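Local coordinates for TAF6 (Antonospora locustae, PDB 4ATG), which probably acts as a TFIID subunit in transcription, its HEAT-repeat C-terminal domain taking part in complex formation with Taf9, at residues C95-S100 and K134-V139; M109-V114 and L157-K162; E174-T179 and K184-L189. All coordinates share one frame; numbering follows the deposited sequence. Where two conformers were deposited one is given.

Contact 1 of 3, residues C95-S100 and K134-V139; sequences CVIGKS and KTLKGV
I97 and V139 form the main bump-and-hollow pair of this contact. The methyl CG2 of I97 settles against the fork of V139, with I97 CG2 at 3.8 Å from V139 CG1 and at 4.1 Å from V139 CG2. The other branch of I97 curls round the same fork, so that I97 CD1 lies 3.8 Å from V139 CG2. The two side chains cross obliquely. I97 holds CG1 between its backbone N and carbonyl carbon (chi1 69°), and this directs both branches at the valine. One turn back on helix 128-140, L136 gives a second, looser bump. Its CD2 faces the shallow hollow between two neighbours, at 4.3 Å from V96 CG1 and the same distance from I97 CG2. I97 is the last helical residue before G98 leaves the helix. The carbonyl oxygens of V96 and I97 are bonded to R107 and S149. A153 of helix 147-160 touches both I97 and V139. A bound cyclohexylaminoethane sulfonate, probably from the crystallisation liquor, lies about 4 Å from the I97 side chain. Between the two segments there is no hydrogen bond or charge pair. The contact is purely apolar and depends on shape fit and burial.

Contact 2 of 3, residues M109-V114 and L157-K162; sequences MSADIV and LSILSK
The flat groups here are the carboxylate of D112 and the peptide carbonyl of A111, and both meet the methyl tip of I159. No aromatic ring takes part. At the carboxylate the touching atom is OD1, with D112 OD1 at 3.5 Å from I159 CD1. The same methyl lies 3.6 Å from A111 O. A111 also offers its own methyl, and A111 CB stands 4.4 Å from I159 CD1. The isoleucine is thus a single prong pushed against one turn of helix 104-121. It reaches there because its outer chain is extended (chi2 165°), which carries CD1 well away from its own backbone. The side chains of D112 and I159 cross at about a right angle. V114 CG1 and L160 CD2, from two buried residues, approach only to 4.7 Å. No hydrogen bond joins the segments directly. K115, next along helix 104-121, supplies one by donating from NZ to the carbonyl O of I159. Helix 128-140 touches both V114 and L160, through V132 and L133. Helices 60-75 and 85-97 flank helix 104-121 through I113.

Contact 3 of 3, residues E174-T179 and K184-L189; sequences EEYKRT and KVTNLL
Y176 points its ring at V185, and the two side chains meet at about a right angle. The phenol end does the touching. Y176 OH lies 3.2 Å from V185 CB, and Y176 CZ lies 3.4 Å from V185 CG1, so the fit is tight. CG1 of the valine approaches the ring obliquely. T186 comes from another side. Its methyl CG2 sits at the ring edge, in the ring plane, with T186 CG2 at 3.8 Å from Y176 CE2. The ring reaches this place because CG is anti to the backbone N (chi1 -179°), which swings it out from helix 162-179. W140 of helix 128-140 stacks with the same ring. The two segments run nearly antiparallel, with an angle of 153° between their directions and axes 10.6 Å apart. They form an antiparallel helical hairpin, consistent with the HEAT-repeat family of the domain. The tyrosine hydroxyl is hydrogen-bonded to Q150 OE1 and to K182 N in the turn. With an alanine in place of Y176, Q150 OE1 and the K182 amide would probably lose this mate, W140 its stacked ring, and a gap is likely to open beside V185. K177 meets L189 at a slant. The extended lysine chain lays K177 CE 3.8 Å from L189 CD2. Beyond that apolar stem, within its own helix, K177 NZ makes a salt bridge to E174 OE2, whose hydrogen bond at 3.3 Å is weak.

In the fold
Contacts 1 and 2 lie near the middle of the chain and touch each other. V96 packs on S110 and A111, and L136 packs on L157. Their segments alternate along the chain, which interlocks helices 85-97, 104-121, 128-140 and 147-160. Contact 1 is buried and wholly apolar. Contact 2 is partly buried, and its isoleucine meets a carbonyl and a carboxylate oxygen. Contact 3 stands apart, its centre about 23 Å from the centre of the chain, and joins the last two helices. Its touching residues are nevertheless mostly buried. It is the one with an aromatic ring across the interface and a salt bridge inside one of its segments. Helix 128-140 carries one side of contact 1 and also borders contact 3.

Contact 1 of 3, residues C95-S100 and K134-V139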
ATOM      1  N   CYS A  95      -1.802  -4.308  -2.855  1.00 19.81           N
ATOM      2  CA  CYS A  95      -0.516  -5.004  -2.644  1.00 20.81           C
ATOM      3  C   CYS A  95      -0.488  -5.772  -1.342  1.00 23.36           C
ATOM      4  O   CYS A  95       0.250  -6.751  -1.237  1.00 23.28           O
ATOM      5  CB  CYS A  95       0.654  -4.035  -2.733  1.00 20.63           C
ATOM      6  SG  CYS A  95       0.858  -3.300  -4.365  1.00 25.12           S
ATOM      7  N   VAL A  96      -1.275  -5.334  -0.348  1.00 19.78           N
ATOM      8  CA  VAL A  96      -1.329  -6.021   0.966  1.00 19.71           C
ATOM      9  C   VAL A  96      -2.181  -7.298   0.844  1.00 26.02           C
ATOM     10  O   VAL A  96      -1.762  -8.376   1.270  1.00 23.91           O
ATOM     11  CB  VAL A  96      -1.916  -5.097   2.085  1.00 22.49           C
ATOM     12  CG1 VAL A  96      -2.076  -5.846   3.411  1.00 22.93           C
ATOM     13  CG2 VAL A  96      -1.066  -3.838   2.290  1.00 20.64           C
ATOM     14  N   ILE A  97      -3.384  -7.147   0.275  1.00 24.05           N
ATOM     15  CA  ILE A  97      -4.406  -8.192   0.206  1.00 26.27           C
ATOM     16  C   ILE A  97      -4.573  -8.952  -1.128  1.00 31.40           C
ATOM     17  O   ILE A  97      -5.285  -9.946  -1.156  1.00 31.82           O
ATOM     18  CB  ILE A  97      -5.758  -7.632   0.750  1.00 29.89           C
ATOM     19  CG1 ILE A  97      -6.360  -6.571  -0.188  1.00 31.07           C
ATOM     20  CG2 ILE A  97      -5.638  -7.103   2.182  1.00 30.30           C
ATOM     21  CD1 ILE A  97      -7.558  -6.941  -0.818  1.00 43.95           C
ATOM     22  N   GLY A  98      -3.966  -8.463  -2.207  1.00 29.13           N
ATOM     23  CA  GLY A  98      -4.064  -9.055  -3.541  1.00 29.86           C
ATOM     24  C   GLY A  98      -3.875 -10.560  -3.572  1.00 33.68           C
ATOM     25  O   GLY A  98      -2.932 -11.077  -2.965  1.00 32.03           O
ATOM     26  N   LYS A  99      -4.804 -11.275  -4.240  1.00 31.58           N
ATOM     27  CA  LYS A  99      -4.767 -12.744  -4.288  1.00 33.20           C
ATOM     28  C   LYS A  99      -3.647 -13.304  -5.152  1.00 38.17           C
ATOM     29  O   LYS A  99      -3.227 -14.429  -4.928  1.00 39.95           O
ATOM     30  CB  LYS A  99      -6.141 -13.343  -4.697  1.00 37.50           C
ATOM     31  CG  LYS A  99      -6.604 -13.024  -6.119  1.00 49.21           C
ATOM     32  CD  LYS A  99      -7.991 -13.591  -6.391  1.00 61.07           C
ATOM     33  CE  LYS A  99      -8.491 -13.255  -7.771  1.00 72.92           C
ATOM     34  NZ  LYS A  99      -9.795 -13.912  -8.051  1.00 85.21           N
ATOM     35  N   SER A 100      -3.180 -12.538  -6.151  1.00 34.47           N
ATOM     36  CA  SER A 100      -2.166 -13.028  -7.091  1.00 35.99           C
ATOM     37  C   SER A 100      -0.712 -12.787  -6.670  1.00 38.65           C
ATOM     38  O   SER A 100       0.198 -13.316  -7.308  1.00 39.04           O
ATOM     39  CB  SER A 100      -2.442 -12.488  -8.495  1.00 40.93           C
ATOM     40  OG  SER A 100      -3.801 -12.677  -8.857  1.00 50.46           O
ATOM     41  N   LYS A 134     -11.933  -1.267   7.842  1.00 27.03           N
ATOM     42  CA  LYS A 134     -13.044  -2.040   7.262  1.00 28.31           C
ATOM     43  C   LYS A 134     -12.554  -2.999   6.191  1.00 30.12           C
ATOM     44  O   LYS A 134     -12.931  -4.177   6.219  1.00 30.67           O
ATOM     45  CB  LYS A 134     -14.162  -1.116   6.729  1.00 31.45           C
ATOM     46  CG  LYS A 134     -15.409  -1.870   6.287  1.00 35.42           C
ATOM     47  CD  LYS A 134     -16.476  -0.943   5.689  1.00 39.32           C
ATOM     48  CE  LYS A 134     -17.774  -1.706   5.516  1.00 55.72           C
ATOM     49  NZ  LYS A 134     -18.924  -0.804   5.248  1.00 67.50           N
ATOM     50  N   THR A 135     -11.689  -2.512   5.285  1.00 24.80           N
ATOM     51  CA  THR A 135     -11.106  -3.316   4.212  1.00 24.09           C
ATOM     52  C   THR A 135     -10.292  -4.474   4.812  1.00 24.93           C
ATOM     53  O   THR A 135     -10.510  -5.627   4.448  1.00 22.86           O
ATOM     54  CB  THR A 135     -10.256  -2.427   3.293  1.00 31.98           C
ATOM     55  OG1 THR A 135     -11.110  -1.456   2.694  1.00 31.38           O
ATOM     56  CG2 THR A 135      -9.521  -3.219   2.212  1.00 31.02           C
ATOM     57  N   LEU A 136      -9.368  -4.162   5.722  1.00 20.60           N
ATOM     58  CA  LEU A 136      -8.489  -5.173   6.322  1.00 19.60           C
ATOM     59  C   LEU A 136      -9.215  -6.237   7.127  1.00 24.41           C
ATOM     60  O   LEU A 136      -8.953  -7.436   6.939  1.00 23.04           O
ATOM     61  CB  LEU A 136      -7.416  -4.487   7.173  1.00 18.49           C
ATOM     62  CG  LEU A 136      -6.454  -3.560   6.433  1.00 20.55           C
ATOM     63  CD1 LEU A 136      -5.627  -2.767   7.424  1.00 21.42           C
ATOM     64  CD2 LEU A 136      -5.556  -4.334   5.475  1.00 18.62           C
ATOM     65  N   LYS A 137     -10.097  -5.820   8.049  1.00 23.06           N
ATOM     66  CA  LYS A 137     -10.849  -6.760   8.875  1.00 25.54           C
ATOM     67  C   LYS A 137     -11.714  -7.640   7.957  1.00 31.33           C
ATOM     68  O   LYS A 137     -11.849  -8.839   8.213  1.00 32.25           O
ATOM     69  CB  LYS A 137     -11.729  -6.017   9.901  1.00 29.11           C
ATOM     70  CG  LYS A 137     -12.394  -6.934  10.922  1.00 43.79           C
ATOM     71  CD  LYS A 137     -13.807  -6.477  11.304  1.00 57.34           C
ATOM     72  CE  LYS A 137     -14.877  -7.010  10.376  1.00 75.41           C
ATOM     73  NZ  LYS A 137     -16.243  -6.737  10.894  1.00 89.48           N
ATOM     74  N   GLY A 138     -12.248  -7.043   6.887  1.00 28.28           N
ATOM     75  CA  GLY A 138     -13.073  -7.758   5.912  1.00 29.71           C
ATOM     76  C   GLY A 138     -12.364  -8.919   5.244  1.00 32.31           C
ATOM     77  O   GLY A 138     -12.916 -10.019   5.178  1.00 34.59           O
ATOM     78  N   VAL A 139     -11.120  -8.684   4.780  1.00 25.23           N
ATOM     79  CA  VAL A 139     -10.256  -9.647   4.094  1.00 24.58           C
ATOM     80  C   VAL A 139      -9.785 -10.719   5.068  1.00 28.57           C
ATOM     81  O   VAL A 139      -9.897 -11.909   4.761  1.00 28.49           O
ATOM     82  CB  VAL A 139      -9.085  -8.947   3.351  1.00 28.29           C
ATOM     83  CG1 VAL A 139      -8.084  -9.966   2.783  1.00 28.58           C
ATOM     84  CG2 VAL A 139      -9.610  -8.028   2.239  1.00 28.43           C
TER

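Contact 2 of 3, residues M109-V114 and L157-K162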
ATOM      1  N   MET A 109       5.756  -4.747   2.934  1.00 16.44           N
ATOM      2  CA  MET A 109       6.307  -3.448   2.529  0.50 14.12           C
ATOM      3  C   MET A 109       5.169  -2.461   2.281  1.00 17.85           C
ATOM      4  O   MET A 109       5.227  -1.329   2.748  1.00 17.28           O
ATOM      5  CB  MET A 109       7.150  -3.585   1.256  0.50 15.39           C
ATOM      6  CG  MET A 109       7.759  -2.284   0.819  0.50 16.57           C
ATOM      7  SD  MET A 109       8.489  -2.439  -0.819  0.50 18.25           S
ATOM      8  CE  MET A 109       9.167  -0.834  -1.019  0.50 12.83           C
ATOM      9  N   SER A 110       4.136  -2.904   1.539  1.00 15.17           N
ATOM     10  CA  SER A 110       2.974  -2.046   1.267  0.50 13.74           C
ATOM     11  C   SER A 110       2.247  -1.727   2.568  1.00 17.63           C
ATOM     12  O   SER A 110       1.836  -0.592   2.759  1.00 15.09           O
ATOM     13  CB  SER A 110       2.010  -2.707   0.295  0.50 14.84           C
ATOM     14  OG  SER A 110       0.935  -1.811   0.048  0.50 13.66           O
ATOM     15  N   ALA A 111       2.108  -2.735   3.486  1.00 15.47           N
ATOM     16  CA  ALA A 111       1.432  -2.551   4.783  1.00 15.68           C
ATOM     17  C   ALA A 111       2.139  -1.467   5.613  1.00 17.37           C
ATOM     18  O   ALA A 111       1.470  -0.684   6.292  1.00 16.16           O
ATOM     19  CB  ALA A 111       1.405  -3.869   5.563  1.00 17.79           C
ATOM     20  N   ASP A 112       3.490  -1.397   5.525  1.00 15.59           N
ATOM     21  CA  ASP A 112       4.294  -0.389   6.208  1.00 14.78           C
ATOM     22  C   ASP A 112       3.937   1.021   5.729  1.00 16.47           C
ATOM     23  O   ASP A 112       3.910   1.964   6.532  1.00 14.87           O
ATOM     24  CB  ASP A 112       5.772  -0.652   5.981  1.00 15.92           C
ATOM     25  CG  ASP A 112       6.269  -1.932   6.635  1.00 23.75           C
ATOM     26  OD1 ASP A 112       5.614  -2.404   7.602  1.00 24.11           O
ATOM     27  OD2 ASP A 112       7.317  -2.453   6.192  1.00 24.16           O
ATOM     28  N   ILE A 113       3.653   1.163   4.423  1.00 13.88           N
ATOM     29  CA  ILE A 113       3.279   2.478   3.868  1.00 13.35           C
ATOM     30  C   ILE A 113       1.870   2.815   4.265  1.00 16.92           C
ATOM     31  O   ILE A 113       1.594   3.973   4.607  1.00 15.12           O
ATOM     32  CB  ILE A 113       3.556   2.596   2.334  1.00 15.74           C
ATOM     33  CG1 ILE A 113       5.029   2.140   2.016  1.00 15.02           C
ATOM     34  CG2 ILE A 113       3.322   4.071   1.851  1.00 16.48           C
ATOM     35  CD1 ILE A 113       6.149   2.858   2.798  1.00 17.08           C
ATOM     36  N   VAL A 114       0.974   1.824   4.262  1.00 13.56           N
ATOM     37  CA  VAL A 114      -0.401   2.056   4.754  1.00 13.79           C
ATOM     38  C   VAL A 114      -0.335   2.559   6.201  1.00 17.22           C
ATOM     39  O   VAL A 114      -1.098   3.458   6.572  1.00 18.12           O
ATOM     40  CB  VAL A 114      -1.288   0.793   4.661  1.00 17.65           C
ATOM     41  CG1 VAL A 114      -2.627   0.973   5.403  1.00 17.90           C
ATOM     42  CG2 VAL A 114      -1.532   0.406   3.208  1.00 16.93           C
ATOM     43  N   LEU A 157      -3.109  -4.866   9.986  1.00 17.92           N
ATOM     44  CA  LEU A 157      -3.835  -4.514  11.202  1.00 17.73           C
ATOM     45  C   LEU A 157      -2.916  -4.517  12.419  1.00 20.04           C
ATOM     46  O   LEU A 157      -2.967  -3.593  13.248  1.00 20.75           O
ATOM     47  CB  LEU A 157      -4.965  -5.527  11.457  1.00 18.26           C
ATOM     48  CG  LEU A 157      -6.232  -5.357  10.587  1.00 21.99           C
ATOM     49  CD1 LEU A 157      -7.170  -6.541  10.763  1.00 23.08           C
ATOM     50  CD2 LEU A 157      -6.991  -4.064  10.954  1.00 22.70           C
ATOM     51  N   SER A 158      -2.054  -5.551  12.513  1.00 15.73           N
ATOM     52  CA  SER A 158      -1.160  -5.763  13.655  1.00 17.16           C
ATOM     53  C   SER A 158      -0.166  -4.623  13.903  1.00 21.80           C
ATOM     54  O   SER A 158       0.275  -4.429  15.042  1.00 20.48           O
ATOM     55  CB  SER A 158      -0.420  -7.088  13.501  1.00 20.24           C
ATOM     56  OG  SER A 158       0.758  -6.981  12.714  1.00 22.42           O
ATOM     57  N   ILE A 159       0.216  -3.889  12.838  1.00 18.55           N
ATOM     58  CA  ILE A 159       1.211  -2.818  13.002  1.00 17.31           C
ATOM     59  C   ILE A 159       0.586  -1.404  13.148  1.00 22.03           C
ATOM     60  O   ILE A 159       1.321  -0.456  13.433  1.00 20.09           O
ATOM     61  CB  ILE A 159       2.279  -2.864  11.866  1.00 18.83           C
ATOM     62  CG1 ILE A 159       1.651  -2.488  10.503  1.00 18.78           C
ATOM     63  CG2 ILE A 159       3.015  -4.247  11.835  1.00 20.57           C
ATOM     64  CD1 ILE A 159       2.664  -2.131   9.370  1.00 19.19           C
ATOM     65  N   LEU A 160      -0.728  -1.243  12.919  1.00 19.68           N
ATOM     66  CA  LEU A 160      -1.345   0.106  12.975  1.00 20.05           C
ATOM     67  C   LEU A 160      -1.225   0.808  14.331  1.00 26.09           C
ATOM     68  O   LEU A 160      -0.694   1.920  14.399  1.00 25.69           O
ATOM     69  CB  LEU A 160      -2.795   0.098  12.482  1.00 19.46           C
ATOM     70  CG  LEU A 160      -2.988  -0.328  11.026  1.00 21.96           C
ATOM     71  CD1 LEU A 160      -4.470  -0.463  10.668  1.00 21.23           C
ATOM     72  CD2 LEU A 160      -2.213   0.605  10.062  1.00 24.18           C
ATOM     73  N   SER A 161      -1.674   0.144  15.400  1.00 23.97           N
ATOM     74  CA  SER A 161      -1.638   0.670  16.774  1.00 25.03           C
ATOM     75  C   SER A 161      -2.079  -0.391  17.746  1.00 30.95           C
ATOM     76  O   SER A 161      -2.767  -1.339  17.356  1.00 30.06           O
ATOM     77  CB  SER A 161      -2.561   1.884  16.915  1.00 29.61           C
ATOM     78  OG  SER A 161      -3.936   1.541  16.799  1.00 35.06           O
ATOM     79  N   LYS A 162      -1.721  -0.212  19.040  1.00 28.90           N
ATOM     80  CA  LYS A 162      -2.149  -1.104  20.117  1.00 29.02           C
ATOM     81  C   LYS A 162      -3.663  -1.087  20.240  1.00 33.45           C
ATOM     82  O   LYS A 162      -4.245  -2.121  20.562  1.00 34.34           O
ATOM     83  CB  LYS A 162      -1.510  -0.694  21.454  1.00 31.89           C
ATOM     84  CG  LYS A 162      -0.018  -0.984  21.527  1.00 42.70           C
ATOM     85  CD  LYS A 162       0.544  -0.664  22.915  1.00 54.77           C
ATOM     86  CE  LYS A 162       1.835   0.113  22.832  1.00 61.42           C
ATOM     87  NZ  LYS A 162       2.011   0.993  24.014  1.00 75.26           N
TER

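Contact 3 of 3, residues E174-T179 and K184-L189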
ATOM      1  N   GLU A 174     -10.707 -15.366  18.279  1.00 35.30           N
ATOM      2  CA  GLU A 174     -11.324 -16.671  18.534  1.00 36.77           C
ATOM      3  C   GLU A 174     -12.232 -17.136  17.381  1.00 38.96           C
ATOM      4  O   GLU A 174     -12.171 -18.308  17.005  1.00 37.87           O
ATOM      5  CB  GLU A 174     -11.986 -16.741  19.916  1.00 39.76           C
ATOM      6  CG  GLU A 174     -10.997 -16.717  21.077  1.00 52.64           C
ATOM      7  CD  GLU A 174      -9.777 -17.628  20.996  1.00 76.59           C
ATOM      8  OE1 GLU A 174      -9.946 -18.850  20.775  1.00 57.49           O
ATOM      9  OE2 GLU A 174      -8.646 -17.111  21.149  1.00 77.44           O
ATOM     10  N   GLU A 175     -12.988 -16.205  16.751  1.00 35.83           N
ATOM     11  CA  GLU A 175     -13.827 -16.535  15.594  1.00 35.71           C
ATOM     12  C   GLU A 175     -12.948 -16.954  14.410  1.00 36.55           C
ATOM     13  O   GLU A 175     -13.262 -17.938  13.746  1.00 36.72           O
ATOM     14  CB  GLU A 175     -14.766 -15.377  15.211  1.00 36.87           C
ATOM     15  CG  GLU A 175     -15.681 -15.693  14.029  1.00 39.23           C
ATOM     16  CD  GLU A 175     -16.610 -14.607  13.519  1.00 61.33           C
ATOM     17  OE1 GLU A 175     -16.567 -13.471  14.045  1.00 64.76           O
ATOM     18  OE2 GLU A 175     -17.368 -14.892  12.563  1.00 54.45           O
ATOM     19  N   TYR A 176     -11.835 -16.243  14.172  1.00 30.83           N
ATOM     20  CA  TYR A 176     -10.933 -16.607  13.083  1.00 29.95           C
ATOM     21  C   TYR A 176     -10.415 -18.043  13.268  1.00 34.07           C
ATOM     22  O   TYR A 176     -10.501 -18.863  12.348  1.00 33.26           O
ATOM     23  CB  TYR A 176      -9.736 -15.624  12.951  1.00 29.31           C
ATOM     24  CG  TYR A 176      -8.874 -16.061  11.791  1.00 30.14           C
ATOM     25  CD1 TYR A 176      -9.216 -15.723  10.483  1.00 30.88           C
ATOM     26  CD2 TYR A 176      -7.837 -16.977  11.976  1.00 30.96           C
ATOM     27  CE1 TYR A 176      -8.505 -16.223   9.400  1.00 32.78           C
ATOM     28  CE2 TYR A 176      -7.152 -17.521  10.895  1.00 31.63           C
ATOM     29  CZ  TYR A 176      -7.511 -17.166   9.607  1.00 35.17           C
ATOM     30  OH  TYR A 176      -6.832 -17.685   8.536  1.00 35.91           O
ATOM     31  N   LYS A 177      -9.879 -18.324  14.461  1.00 31.08           N
ATOM     32  CA  LYS A 177      -9.309 -19.618  14.802  1.00 33.18           C
ATOM     33  C   LYS A 177     -10.311 -20.745  14.663  1.00 41.08           C
ATOM     34  O   LYS A 177      -9.960 -21.793  14.131  1.00 43.06           O
ATOM     35  CB  LYS A 177      -8.695 -19.597  16.205  1.00 35.42           C
ATOM     36  CG  LYS A 177      -7.431 -18.733  16.306  1.00 34.78           C
ATOM     37  CD  LYS A 177      -6.776 -18.962  17.661  1.00 46.23           C
ATOM     38  CE  LYS A 177      -6.025 -17.770  18.171  1.00 61.27           C
ATOM     39  NZ  LYS A 177      -5.787 -17.874  19.635  1.00 75.79           N
ATOM     40  N   ARG A 178     -11.564 -20.510  15.091  1.00 38.69           N
ATOM     41  CA  ARG A 178     -12.645 -21.498  15.057  1.00 40.49           C
ATOM     42  C   ARG A 178     -13.179 -21.784  13.656  1.00 44.89           C
ATOM     43  O   ARG A 178     -13.446 -22.947  13.328  1.00 45.71           O
ATOM     44  CB  ARG A 178     -13.791 -21.042  15.982  1.00 40.08           C
ATOM     45  CG  ARG A 178     -14.934 -22.052  16.126  1.00 48.97           C
ATOM     46  CD  ARG A 178     -16.046 -21.554  17.029  1.00 52.07           C
ATOM     47  NE  ARG A 178     -16.645 -20.293  16.577  1.00 53.80           N
ATOM     48  CZ  ARG A 178     -17.583 -20.188  15.640  1.00 60.06           C
ATOM     49  NH1 ARG A 178     -18.011 -21.266  14.993  1.00 51.33           N
ATOM     50  NH2 ARG A 178     -18.080 -19.004  15.322  1.00 47.20           N
ATOM     51  N   THR A 179     -13.369 -20.729  12.845  1.00 39.93           N
ATOM     52  CA  THR A 179     -14.016 -20.840  11.536  1.00 40.59           C
ATOM     53  C   THR A 179     -13.122 -20.902  10.294  1.00 44.08           C
ATOM     54  O   THR A 179     -13.565 -21.404   9.253  1.00 44.80           O
ATOM     55  CB  THR A 179     -15.085 -19.759  11.401  1.00 46.80           C
ATOM     56  OG1 THR A 179     -14.451 -18.492  11.293  1.00 44.44           O
ATOM     57  CG2 THR A 179     -16.034 -19.731  12.579  1.00 46.58           C
ATOM     58  N   LYS A 184      -0.679 -20.246   8.741  1.00 33.41           N
ATOM     59  CA  LYS A 184       0.202 -19.084   8.599  1.00 31.04           C
ATOM     60  C   LYS A 184      -0.423 -17.849   9.268  1.00 32.22           C
ATOM     61  O   LYS A 184       0.302 -17.000   9.800  1.00 28.03           O
ATOM     62  CB  LYS A 184       0.480 -18.813   7.117  1.00 33.83           C
ATOM     63  CG  LYS A 184       1.645 -17.881   6.842  1.00 39.95           C
ATOM     64  CD  LYS A 184       1.467 -17.237   5.481  1.00 43.26           C
ATOM     65  CE  LYS A 184       2.789 -17.010   4.819  1.00 45.31           C
ATOM     66  NZ  LYS A 184       2.617 -16.586   3.412  1.00 48.57           N
ATOM     67  N   VAL A 185      -1.770 -17.760   9.233  1.00 28.81           N
ATOM     68  CA  VAL A 185      -2.518 -16.646   9.831  1.00 26.99           C
ATOM     69  C   VAL A 185      -2.569 -16.841  11.355  1.00 28.56           C
ATOM     70  O   VAL A 185      -2.261 -15.910  12.089  1.00 26.64           O
ATOM     71  CB  VAL A 185      -3.926 -16.458   9.194  1.00 30.12           C
ATOM     72  CG1 VAL A 185      -4.672 -15.273   9.814  1.00 28.95           C
ATOM     73  CG2 VAL A 185      -3.823 -16.283   7.678  1.00 29.48           C
ATOM     74  N   THR A 186      -2.936 -18.041  11.827  1.00 28.71           N
ATOM     75  CA  THR A 186      -2.986 -18.329  13.274  1.00 29.28           C
ATOM     76  C   THR A 186      -1.617 -18.175  13.921  1.00 32.92           C
ATOM     77  O   THR A 186      -1.550 -17.729  15.062  1.00 33.11           O
ATOM     78  CB  THR A 186      -3.648 -19.674  13.589  1.00 39.24           C
ATOM     79  OG1 THR A 186      -2.798 -20.726  13.137  1.00 42.03           O
ATOM     80  CG2 THR A 186      -5.022 -19.799  12.981  1.00 32.91           C
ATOM     81  N   ASN A 187      -0.523 -18.520  13.193  1.00 31.66           N
ATOM     82  CA  ASN A 187       0.848 -18.336  13.709  1.00 31.79           C
ATOM     83  C   ASN A 187       1.128 -16.860  13.953  1.00 33.25           C
ATOM     84  O   ASN A 187       1.678 -16.503  14.992  1.00 33.87           O
ATOM     85  CB  ASN A 187       1.906 -18.921  12.763  1.00 34.73           C
ATOM     86  CG  ASN A 187       2.083 -20.421  12.875  1.00 64.38           C
ATOM     87  OD1 ASN A 187       1.669 -21.063  13.848  1.00 55.40           O
ATOM     88  ND2 ASN A 187       2.730 -21.013  11.881  1.00 60.18           N
ATOM     89  N   LEU A 188       0.718 -15.999  13.013  1.00 27.74           N
ATOM     90  CA  LEU A 188       0.891 -14.550  13.150  1.00 25.81           C
ATOM     91  C   LEU A 188       0.025 -14.042  14.312  1.00 27.38           C
ATOM     92  O   LEU A 188       0.493 -13.278  15.148  1.00 26.34           O
ATOM     93  CB  LEU A 188       0.472 -13.828  11.837  1.00 24.57           C
ATOM     94  CG  LEU A 188       0.469 -12.283  11.872  1.00 27.81           C
ATOM     95  CD1 LEU A 188       1.869 -11.703  12.227  1.00 27.47           C
ATOM     96  CD2 LEU A 188      -0.022 -11.707  10.539  1.00 27.06           C
ATOM     97  N   LEU A 189      -1.229 -14.476  14.349  1.00 24.37           N
ATOM     98  CA  LEU A 189      -2.209 -14.109  15.359  1.00 24.15           C
ATOM     99  C   LEU A 189      -1.680 -14.414  16.758  1.00 30.53           C
ATOM    100  O   LEU A 189      -1.699 -13.522  17.605  1.00 30.16           O
ATOM    101  CB  LEU A 189      -3.527 -14.847  15.060  1.00 25.95           C
ATOM    102  CG  LEU A 189      -4.775 -14.496  15.883  1.00 30.74           C
ATOM    103  CD1 LEU A 189      -5.057 -12.998  15.849  1.00 28.69           C
ATOM    104  CD2 LEU A 189      -6.005 -15.231  15.325  1.00 32.23           C
TER